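Local structure of phospho-furanose lactonase (Mycoplasma synoviae, 3OVG) at residues A[22-25]-A[26-29]; A[75-78]-A[79-82]; A[291-294]-A[295-299]; A[316-319]-A[320-324]. The protein uses two zinc ions to catalyse the hydrolysis of 1,4-lactones, among them the 5-phosphates of D-xylono- and L-arabino-1,4-lactone. All blocks are in the same frame, centred on the assembly; numbering follows the deposited sequence.

Contact 1 of 4, residues A[22-25]-A[26-29]; sequences ITDC and HDHF. With ZN (zinc ion), chain G.
Two acids, Asp24 and Asp27, bring their OD2 oxygens to within 2.5 Å of each other in a buried setting, so close that one of the pair probably carries a proton. The side chains cross at about a right angle, with the carboxylate planes 73° apart, and OD2 of each makes the closest approach. Asp24 reaches across the corner at His26 because its CG stands anti to the backbone N (chi1 168°). Asp24 OD1 receives a weak bond of 3.3 Å from His26 N. The remaining oxygen of Asp27, OD1, uses its anti lone pair to accept His28 N at 2.9 Å, and takes a further bond from Ala275 N.

Past the corner the side chains part: Asp27 stays with Asp24, while His26 and His28 carry the metal. His26 NE2 binds zinc at 2.4 Å and His28 NE2 at 2.3 Å, as the HxH motif that follows the first barrel strand in amidohydrolases. Two waters, Asp274 and the carbamate of Lys155 complete this site; Ser215 holds His26 ND1 and Asp70 holds His28 ND1, which should fix the tilt of both rings.

Strand 22-25 runs parallel to strand 63-68, whose Ile66 touches both acids. Phe58 of helix 48-60 meets Asp24, and on helix 313-327 Pro324 packs against Thr23 and Cys25.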
loop_
_atom_site.group_PDB
_atom_site.type_symbol
_atom_site.label_atom_id
_atom_site.label_comp_id
_atom_site.label_asym_id
_atom_site.label_seq_id
_atom_site.Cartn_x
_atom_site.Cartn_y
_atom_site.Cartn_z
ATOM N N ILE A 22 -42.400 14.466 -2.516
ATOM C CA ILE A 22 -41.458 13.446 -2.928
ATOM C C ILE A 22 -40.141 13.608 -2.142
ATOM O O ILE A 22 -39.531 14.685 -2.108
ATOM C CB ILE A 22 -41.195 13.485 -4.428
ATOM C CG1 ILE A 22 -42.501 13.163 -5.197
ATOM C CG2 ILE A 22 -40.059 12.542 -4.762
ATOM C CD1 ILE A 22 -42.335 13.015 -6.749
ATOM N N THR A 23 -39.733 12.527 -1.483
ATOM C CA THR A 23 -38.614 12.575 -0.558
ATOM C C THR A 23 -37.541 11.551 -0.889
ATOM O O THR A 23 -37.798 10.353 -1.030
ATOM C CB THR A 23 -39.072 12.335 0.915
ATOM O OG1 THR A 23 -40.119 13.257 1.250
ATOM C CG2 THR A 23 -37.894 12.493 1.893
ATOM N N ASP A 24 -36.329 12.068 -0.976
ATOM C CA ASP A 24 -35.130 11.288 -1.137
ATOM C C ASP A 24 -34.698 11.008 0.297
ATOM O O ASP A 24 -34.299 11.941 1.002
ATOM C CB ASP A 24 -34.135 12.186 -1.857
ATOM C CG ASP A 24 -32.729 11.651 -1.866
ATOM O OD1 ASP A 24 -32.435 10.578 -1.278
ATOM O OD2 ASP A 24 -31.910 12.342 -2.508
ATOM N N CYS A 25 -34.759 9.745 0.719
ATOM C CA CYS A 25 -34.658 9.408 2.143
ATOM C C CYS A 25 -33.244 9.206 2.682
ATOM O O CYS A 25 -33.079 8.962 3.878
ATOM C CB CYS A 25 -35.531 8.192 2.484
ATOM S SG CYS A 25 -37.308 8.620 2.464
ATOM N N HIS A 26 -32.234 9.340 1.828
ATOM C CA HIS A 26 -30.855 9.176 2.263
ATOM C C HIS A 26 -29.909 9.741 1.218
ATOM O O HIS A 26 -29.732 9.166 0.160
ATOM C CB HIS A 26 -30.569 7.695 2.552
ATOM C CG HIS A 26 -29.182 7.414 3.036
ATOM N ND1 HIS A 26 -28.894 6.379 3.908
ATOM C CD2 HIS A 26 -28.002 8.024 2.765
ATOM C CE1 HIS A 26 -27.591 6.354 4.131
ATOM N NE2 HIS A 26 -27.028 7.339 3.450
ATOM N N ASP A 27 -29.313 10.891 1.523
ATOM C CA ASP A 27 -28.453 11.539 0.556
ATOM C C ASP A 27 -27.510 12.525 1.220
ATOM O O ASP A 27 -27.480 12.618 2.460
ATOM C CB ASP A 27 -29.302 12.210 -0.528
ATOM C CG ASP A 27 -28.747 11.960 -1.914
ATOM O OD1 ASP A 27 -27.508 12.044 -2.058
ATOM O OD2 ASP A 27 -29.527 11.661 -2.845
ATOM N N HIS A 28 -26.755 13.268 0.415
ATOM C CA HIS A 28 -25.699 14.087 0.966
ATOM C C HIS A 28 -25.501 15.283 0.095
ATOM O O HIS A 28 -25.832 15.241 -1.068
ATOM C CB HIS A 28 -24.376 13.312 1.033
ATOM C CG HIS A 28 -24.470 12.072 1.843
ATOM N ND1 HIS A 28 -24.301 12.069 3.206
ATOM C CD2 HIS A 28 -24.790 10.803 1.498
ATOM C CE1 HIS A 28 -24.495 10.851 3.670
ATOM N NE2 HIS A 28 -24.804 10.067 2.652
ATOM N N PHE A 29 -24.917 16.333 0.661
ATOM C CA PHE A 29 -24.448 17.446 -0.142
ATOM C C PHE A 29 -23.081 17.885 0.344
ATOM O O PHE A 29 -22.129 17.969 -0.438
ATOM C CB PHE A 29 -25.438 18.607 -0.086
ATOM C CG PHE A 29 -26.677 18.374 -0.898
ATOM C CD1 PHE A 29 -26.600 18.237 -2.279
ATOM C CD2 PHE A 29 -27.914 18.312 -0.291
ATOM C CE1 PHE A 29 -27.776 18.016 -3.058
ATOM C CE2 PHE A 29 -29.077 18.097 -1.051
ATOM C CZ PHE A 29 -29.005 17.966 -2.439
HETATM ZN ZN ZN G . -24.753 7.787 2.870
HETATM O O HOH W 1 -23.892 5.657 2.363
HETATM O O HOH W 2 -22.315 8.109 2.392
#

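Contact 2 of 4, residues A[75-78]-A[79-82]; sequences GRDV and LKTL
The Lys80 side chain runs past the carboxylate of Asp77 and hooks back at its end. Its CB starts 3.5 Å from Asp77 OD1, and from there the chain passes to the other oxygen: CG and CD each lie 3.3 Å from Asp77 OD2. CE swings slightly wider, and a bend at the end of the chain (chi4 41°) returns NZ to Asp77 OD2 at 2.9 Å. This salt bridge uses the syn lone pair of OD2.

Asp77 is the N-cap residue of the helix, and its OD1 makes the capping bond. Asp77 OD1 accepts Lys80 N at 2.9 Å in a nearly straight bond (168°), met from above the carboxylate plane, so one residue holds the acid through both its backbone and its ammonium group. Thr81 OG1 grips Asp77 O at 2.7 Å. Thr81 N bonds to the same oxygen from the opposite face of the carbonyl plane. A water joins Asp77 N to the threonine hydroxyl. One residue on, Val78 CG1 and Leu82 CD1 lie side by side, 4.1 Å apart.

Helix 78-88, capped in this way, forms the middle of a beta-alpha-beta crossover of the barrel, between strand 63-68 and strand 94-97, and Thr81 packs on Val95 and Met97 of the latter.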
loop_
_atom_site.group_PDB
_atom_site.type_symbol
_atom_site.label_atom_id
_atom_site.label_comp_id
_atom_site.label_asym_id
_atom_site.label_seq_id
_atom_site.Cartn_x
_atom_site.Cartn_y
_atom_site.Cartn_z
ATOM N N GLY A 75 -18.554 13.916 8.888
ATOM C CA GLY A 75 -18.799 14.796 7.757
ATOM C C GLY A 75 -19.857 15.886 7.831
ATOM O O GLY A 75 -19.889 16.757 6.950
ATOM N N ARG A 76 -20.683 15.871 8.879
ATOM C CA ARG A 76 -21.844 16.754 8.969
ATOM C C ARG A 76 -21.399 18.187 9.062
ATOM O O ARG A 76 -20.469 18.524 9.826
ATOM C CB ARG A 76 -22.715 16.403 10.180
ATOM C CG ARG A 76 -24.102 17.028 10.134
ATOM C CD ARG A 76 -24.945 16.740 11.412
ATOM N NE ARG A 76 -24.444 17.513 12.561
ATOM C CZ ARG A 76 -24.943 17.476 13.798
ATOM N NH1 ARG A 76 -25.970 16.663 14.099
ATOM N NH2 ARG A 76 -24.369 18.247 14.756
ATOM N N ASP A 77 -22.083 19.040 8.310
ATOM C CA ASP A 77 -21.773 20.467 8.292
ATOM C C ASP A 77 -23.097 21.225 8.422
ATOM O O ASP A 77 -23.838 21.396 7.450
ATOM C CB ASP A 77 -20.999 20.831 7.014
ATOM C CG ASP A 77 -20.522 22.290 6.997
ATOM O OD1 ASP A 77 -21.166 23.142 7.643
ATOM O OD2 ASP A 77 -19.519 22.587 6.308
ATOM N N VAL A 78 -23.394 21.661 9.641
ATOM C CA VAL A 78 -24.639 22.372 9.927
ATOM C C VAL A 78 -24.746 23.693 9.171
ATOM O O VAL A 78 -25.776 24.016 8.597
ATOM C CB VAL A 78 -24.772 22.663 11.468
ATOM C CG1 VAL A 78 -25.921 23.611 11.759
ATOM C CG2 VAL A 78 -24.930 21.397 12.221
ATOM N N LEU A 79 -23.696 24.498 9.224
ATOM C CA LEU A 79 -23.749 25.820 8.602
ATOM C C LEU A 79 -23.918 25.743 7.094
ATOM O O LEU A 79 -24.758 26.412 6.513
ATOM C CB LEU A 79 -22.490 26.621 8.941
ATOM C CG LEU A 79 -22.403 26.857 10.453
ATOM C CD1 LEU A 79 -21.083 27.536 10.829
ATOM C CD2 LEU A 79 -23.541 27.711 10.860
ATOM N N LYS A 80 -23.084 24.968 6.436
ATOM C CA LYS A 80 -23.223 24.896 4.998
ATOM C C LYS A 80 -24.550 24.244 4.565
ATOM O O LYS A 80 -25.157 24.675 3.592
ATOM C CB LYS A 80 -22.038 24.189 4.375
ATOM C CG LYS A 80 -20.761 25.014 4.409
ATOM C CD LYS A 80 -19.695 24.390 3.516
ATOM C CE LYS A 80 -18.333 24.909 3.877
ATOM N NZ LYS A 80 -18.198 25.006 5.386
ATOM N N THR A 81 -25.003 23.217 5.283
ATOM C CA THR A 81 -26.285 22.565 4.928
ATOM C C THR A 81 -27.443 23.544 5.102
ATOM O O THR A 81 -28.373 23.569 4.296
ATOM C CB THR A 81 -26.503 21.294 5.742
ATOM O OG1 THR A 81 -25.400 20.425 5.493
ATOM C CG2 THR A 81 -27.797 20.578 5.313
ATOM N N LEU A 82 -27.368 24.374 6.145
ATOM C CA LEU A 82 -28.356 25.433 6.322
ATOM C C LEU A 82 -28.369 26.381 5.144
ATOM O O LEU A 82 -29.456 26.812 4.756
ATOM C CB LEU A 82 -28.165 26.232 7.626
ATOM C CG LEU A 82 -28.814 25.612 8.870
ATOM C CD1 LEU A 82 -28.450 26.432 10.124
ATOM C CD2 LEU A 82 -30.313 25.603 8.659
HETATM O O HOH W 3 -23.447 17.929 6.232
#

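Contact 3 of 4, residues A[291-294]-A[295-299]; sequences QTFG and LAYLF
Aromatic packing joins Phe293 to Tyr297 at the entry into helix 296-309. Tyr297 lays CD2 over one face of the Phe293 ring, nearer its rim than its centre, with CD2 3.5 Å from Phe293 CG. The ring planes are inclined at 44° and the centroids stand 5.0 Å apart, an oblique pairing in which one corner of the tyrosine does most of the touching. The two first torsions bring this about: Phe293 directs CG away from its carbonyl carbon (chi1 -72°), whereas Tyr297 directs CG away from its backbone N (chi1 -172°).

Hydrogen bonding across the turn is slight. Tyr297 N gives a weak, bent bond to Gly294 O at 3.1 Å, and the same oxygen sits 3.1 Å from Tyr297 CB. A water takes a firmer bond from Gly294 N at 2.9 Å and a weak one from Tyr297 N, bridging the two ends of the turn. Within the helix, Leu298 N bonds to Leu295 O.

Polar anchors come from other parts of the fold: Tyr297 OH bonds to Asp250, and Leu295 N bonds to the carboxylate of Glu54. On the approach to the turn, Gln291 bonds to His201 of a second subunit, while Phe293 packs on Glu197 of that same chain.

The one backbone bond across the turn is thus weak, and the polar groups here are also met by the water, Glu54 and Asp250, which would limit the freedom of the tyrosine and of the first turn; Phe293 links this helix start to the subunit interface.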
loop_
_atom_site.group_PDB
_atom_site.type_symbol
_atom_site.label_atom_id
_atom_site.label_comp_id
_atom_site.label_asym_id
_atom_site.label_seq_id
_atom_site.Cartn_x
_atom_site.Cartn_y
_atom_site.Cartn_z
ATOM N N GLN A 291 -18.712 14.661 -16.896
ATOM C CA GLN A 291 -20.137 14.369 -17.035
ATOM C C GLN A 291 -20.457 13.149 -16.175
ATOM O O GLN A 291 -19.856 12.082 -16.386
ATOM C CB GLN A 291 -20.491 14.021 -18.482
ATOM C CG GLN A 291 -22.002 13.822 -18.664
ATOM C CD GLN A 291 -22.396 13.371 -20.068
ATOM O OE1 GLN A 291 -21.580 12.889 -20.838
ATOM N NE2 GLN A 291 -23.655 13.540 -20.399
ATOM N N THR A 292 -21.376 13.313 -15.220
ATOM C CA THR A 292 -21.786 12.271 -14.276
ATOM C C THR A 292 -23.289 12.383 -14.088
ATOM O O THR A 292 -23.890 13.389 -14.432
ATOM C CB THR A 292 -21.180 12.497 -12.873
ATOM O OG1 THR A 292 -21.362 13.881 -12.489
ATOM C CG2 THR A 292 -19.739 12.151 -12.852
ATOM N N PHE A 293 -23.906 11.352 -13.556
ATOM C CA PHE A 293 -25.314 11.443 -13.196
ATOM C C PHE A 293 -25.438 11.767 -11.727
ATOM O O PHE A 293 -24.533 11.480 -10.941
ATOM C CB PHE A 293 -26.057 10.130 -13.503
ATOM C CG PHE A 293 -26.251 9.892 -14.964
ATOM C CD1 PHE A 293 -26.991 10.794 -15.725
ATOM C CD2 PHE A 293 -25.664 8.817 -15.587
ATOM C CE1 PHE A 293 -27.143 10.607 -17.086
ATOM C CE2 PHE A 293 -25.820 8.614 -16.960
ATOM C CZ PHE A 293 -26.558 9.508 -17.703
ATOM N N GLY A 294 -26.571 12.349 -11.353
ATOM C CA GLY A 294 -26.855 12.667 -9.960
ATOM C C GLY A 294 -28.322 12.454 -9.598
ATOM O O GLY A 294 -28.947 11.453 -10.003
ATOM N N LEU A 295 -28.883 13.400 -8.858
ATOM C CA LEU A 295 -30.252 13.281 -8.354
ATOM C C LEU A 295 -31.289 13.180 -9.497
ATOM O O LEU A 295 -32.245 12.431 -9.374
ATOM C CB LEU A 295 -30.574 14.428 -7.370
ATOM C CG LEU A 295 -30.071 14.369 -5.903
ATOM C CD1 LEU A 295 -28.704 13.763 -5.764
ATOM C CD2 LEU A 295 -30.133 15.737 -5.161
ATOM N N ALA A 296 -31.089 13.875 -10.619
ATOM C CA ALA A 296 -32.091 13.848 -11.685
ATOM C C ALA A 296 -32.244 12.448 -12.285
ATOM O O ALA A 296 -33.310 12.094 -12.806
ATOM C CB ALA A 296 -31.781 14.889 -12.785
ATOM N N TYR A 297 -31.168 11.670 -12.224
ATOM C CA TYR A 297 -31.155 10.278 -12.701
ATOM C C TYR A 297 -32.305 9.451 -12.114
ATOM O O TYR A 297 -32.845 8.552 -12.794
ATOM C CB TYR A 297 -29.833 9.608 -12.340
ATOM C CG TYR A 297 -29.601 8.207 -12.932
ATOM C CD1 TYR A 297 -29.859 7.077 -12.178
ATOM C CD2 TYR A 297 -29.066 8.029 -14.220
ATOM C CE1 TYR A 297 -29.624 5.800 -12.682
ATOM C CE2 TYR A 297 -28.832 6.754 -14.739
ATOM C CZ TYR A 297 -29.130 5.640 -13.955
ATOM O OH TYR A 297 -28.912 4.359 -14.392
ATOM N N LEU A 298 -32.671 9.744 -10.858
ATOM C CA LEU A 298 -33.765 9.030 -10.212
ATOM C C LEU A 298 -35.010 9.076 -11.110
ATOM O O LEU A 298 -35.621 8.050 -11.392
ATOM C CB LEU A 298 -34.076 9.612 -8.823
ATOM C CG LEU A 298 -35.312 8.976 -8.169
ATOM C CD1 LEU A 298 -35.050 7.501 -7.933
ATOM C CD2 LEU A 298 -35.717 9.653 -6.872
ATOM N N PHE A 299 -35.334 10.278 -11.582
ATOM C CA PHE A 299 -36.546 10.558 -12.337
ATOM C C PHE A 299 -36.369 10.250 -13.823
ATOM O O PHE A 299 -37.261 9.687 -14.449
ATOM C CB PHE A 299 -36.916 12.028 -12.156
ATOM C CG PHE A 299 -37.173 12.410 -10.726
ATOM C CD1 PHE A 299 -38.421 12.209 -10.157
ATOM C CD2 PHE A 299 -36.163 12.926 -9.935
ATOM C CE1 PHE A 299 -38.658 12.568 -8.862
ATOM C CE2 PHE A 299 -36.410 13.270 -8.622
ATOM C CZ PHE A 299 -37.648 13.085 -8.090
HETATM O O HOH W 4 -28.560 13.595 -13.056
#

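Contact 4 of 4, residues A[316-319]-A[320-324]; sequences IFDI and LVNNP
The Phe317 ring takes one neighbour on its face and another at its edge. Val321 sits over the centre of the face in a CH-pi contact, its CB 3.9 Å from the centroid and only 13° off the normal, while its CG1 reaches Phe317 CZ. At the rim, in the plane of the ring, Asn322 ND2 approaches Phe317 CD2 to 3.2 Å, with the amide turned 75° against the ring. Asn322 ND2 donates to Asp318 OD1 at 2.8 Å, meeting the oxygen nearly along its C-O axis.

Helix 313-327, which follows the eighth strand of the TIM barrel and packs on the first, widens here into a pi-type turn. Phe317 O accepts both Val321 N and Asn322 N, from opposite faces of its plane, and Asp318 O takes Asn323 N at 2.7 Å. Pro324 has no N-H to continue the series, and its CD rests 3.5 Å from Ile319 O, where the helix kinks.

Asp318 also binds Lys267 through OD1 and Gln266 through OD2. On the flank facing helix 296-309, Ile316 CG2 and Leu320 CD1 lie alongside each other at 3.8 Å, and both side chains touch Leu303 of that helix.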
loop_
_atom_site.group_PDB
_atom_site.type_symbol
_atom_site.label_atom_id
_atom_site.label_comp_id
_atom_site.label_asym_id
_atom_site.label_seq_id
_atom_site.Cartn_x
_atom_site.Cartn_y
_atom_site.Cartn_z
ATOM N N ILE A 316 -45.161 3.372 -6.786
ATOM C CA ILE A 316 -44.153 4.412 -6.890
ATOM C C ILE A 316 -44.524 5.605 -6.012
ATOM O O ILE A 316 -43.655 6.156 -5.315
ATOM C CB ILE A 316 -43.885 4.832 -8.365
ATOM C CG1 ILE A 316 -43.215 3.674 -9.121
ATOM C CG2 ILE A 316 -42.996 6.069 -8.405
ATOM C CD1 ILE A 316 -42.828 4.020 -10.560
ATOM N N PHE A 317 -45.818 5.978 -6.020
ATOM C CA PHE A 317 -46.321 7.060 -5.165
ATOM C C PHE A 317 -46.105 6.783 -3.666
ATOM O O PHE A 317 -45.697 7.682 -2.920
ATOM C CB PHE A 317 -47.819 7.377 -5.416
ATOM C CG PHE A 317 -48.263 8.693 -4.807
ATOM C CD1 PHE A 317 -47.984 9.892 -5.439
ATOM C CD2 PHE A 317 -48.909 8.727 -3.589
ATOM C CE1 PHE A 317 -48.379 11.113 -4.880
ATOM C CE2 PHE A 317 -49.294 9.943 -3.004
ATOM C CZ PHE A 317 -49.033 11.138 -3.667
ATOM N N ASP A 318 -46.434 5.569 -3.234
ATOM C CA ASP A 318 -46.171 5.162 -1.868
ATOM C C ASP A 318 -44.683 5.266 -1.576
ATOM O O ASP A 318 -44.295 5.823 -0.547
ATOM C CB ASP A 318 -46.616 3.727 -1.613
ATOM C CG ASP A 318 -48.127 3.595 -1.506
ATOM O OD1 ASP A 318 -48.818 4.600 -1.241
ATOM O OD2 ASP A 318 -48.601 2.469 -1.657
ATOM N N ILE A 319 -43.858 4.748 -2.478
ATOM C CA ILE A 319 -42.412 4.764 -2.270
ATOM C C ILE A 319 -41.805 6.176 -2.098
ATOM O O ILE A 319 -40.952 6.398 -1.241
ATOM C CB ILE A 319 -41.687 4.026 -3.393
ATOM C CG1 ILE A 319 -41.920 2.521 -3.271
ATOM C CG2 ILE A 319 -40.209 4.335 -3.339
ATOM C CD1 ILE A 319 -41.491 1.726 -4.524
ATOM N N LEU A 320 -42.239 7.123 -2.920
ATOM C CA LEU A 320 -41.668 8.464 -2.918
ATOM C C LEU A 320 -42.374 9.414 -1.940
ATOM O O LEU A 320 -41.748 10.352 -1.451
ATOM C CB LEU A 320 -41.702 9.082 -4.336
ATOM C CG LEU A 320 -40.929 8.363 -5.457
ATOM C CD1 LEU A 320 -41.251 8.974 -6.790
ATOM C CD2 LEU A 320 -39.420 8.436 -5.192
ATOM N N VAL A 321 -43.675 9.206 -1.705
ATOM C CA VAL A 321 -44.499 10.205 -0.993
ATOM C C VAL A 321 -45.157 9.692 0.272
ATOM O O VAL A 321 -44.937 10.239 1.347
ATOM C CB VAL A 321 -45.591 10.783 -1.912
ATOM C CG1 VAL A 321 -46.370 11.884 -1.204
ATOM C CG2 VAL A 321 -44.957 11.314 -3.156
ATOM N N ASN A 322 -45.969 8.647 0.133
ATOM C CA ASN A 322 -46.704 8.073 1.263
ATOM C C ASN A 322 -45.857 7.384 2.351
ATOM O O ASN A 322 -46.080 7.588 3.555
ATOM C CB ASN A 322 -47.837 7.139 0.784
ATOM C CG ASN A 322 -49.003 7.904 0.146
ATOM O OD1 ASN A 322 -49.292 9.040 0.519
ATOM N ND2 ASN A 322 -49.662 7.285 -0.830
ATOM N N ASN A 323 -44.885 6.584 1.939
ATOM C CA ASN A 323 -44.045 5.885 2.906
ATOM C C ASN A 323 -43.187 6.880 3.699
ATOM O O ASN A 323 -43.118 6.809 4.926
ATOM C CB ASN A 323 -43.213 4.809 2.216
ATOM C CG ASN A 323 -44.089 3.761 1.493
ATOM O OD1 ASN A 323 -43.581 2.925 0.716
ATOM N ND2 ASN A 323 -45.391 3.816 1.729
ATOM N N PRO A 324 -42.565 7.847 3.010
ATOM C CA PRO A 324 -41.791 8.811 3.812
ATOM C C PRO A 324 -42.655 9.686 4.735
ATOM O O PRO A 324 -42.199 10.091 5.823
ATOM C CB PRO A 324 -41.071 9.662 2.759
ATOM C CG PRO A 324 -41.081 8.831 1.505
ATOM C CD PRO A 324 -42.374 8.032 1.562
#

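How the contacts relate
All four contacts are local and follow in series, so none nests within or crosses another. Contact 1 comes first, where a barrel strand ends and turns into the zinc site. Contact 2 closes the turn from a loop into helix 78-88, its nearest atoms about 6 Å from contact 1. Contact 3 closes the turn into helix 296-309 and returns to contact 1: Leu295 packs on Asp27 and Phe29 in the loop, and Phe299 on Ile22 of strand 22-25. Contact 4, within the next helix, joins the same strand by a probable hydrogen bond from Thr23 N to Leu320 O. Contact 1 thus meets helices 296-309 and 313-327, which also touch each other through Leu298 and Leu320, while contact 2 stands apart from both.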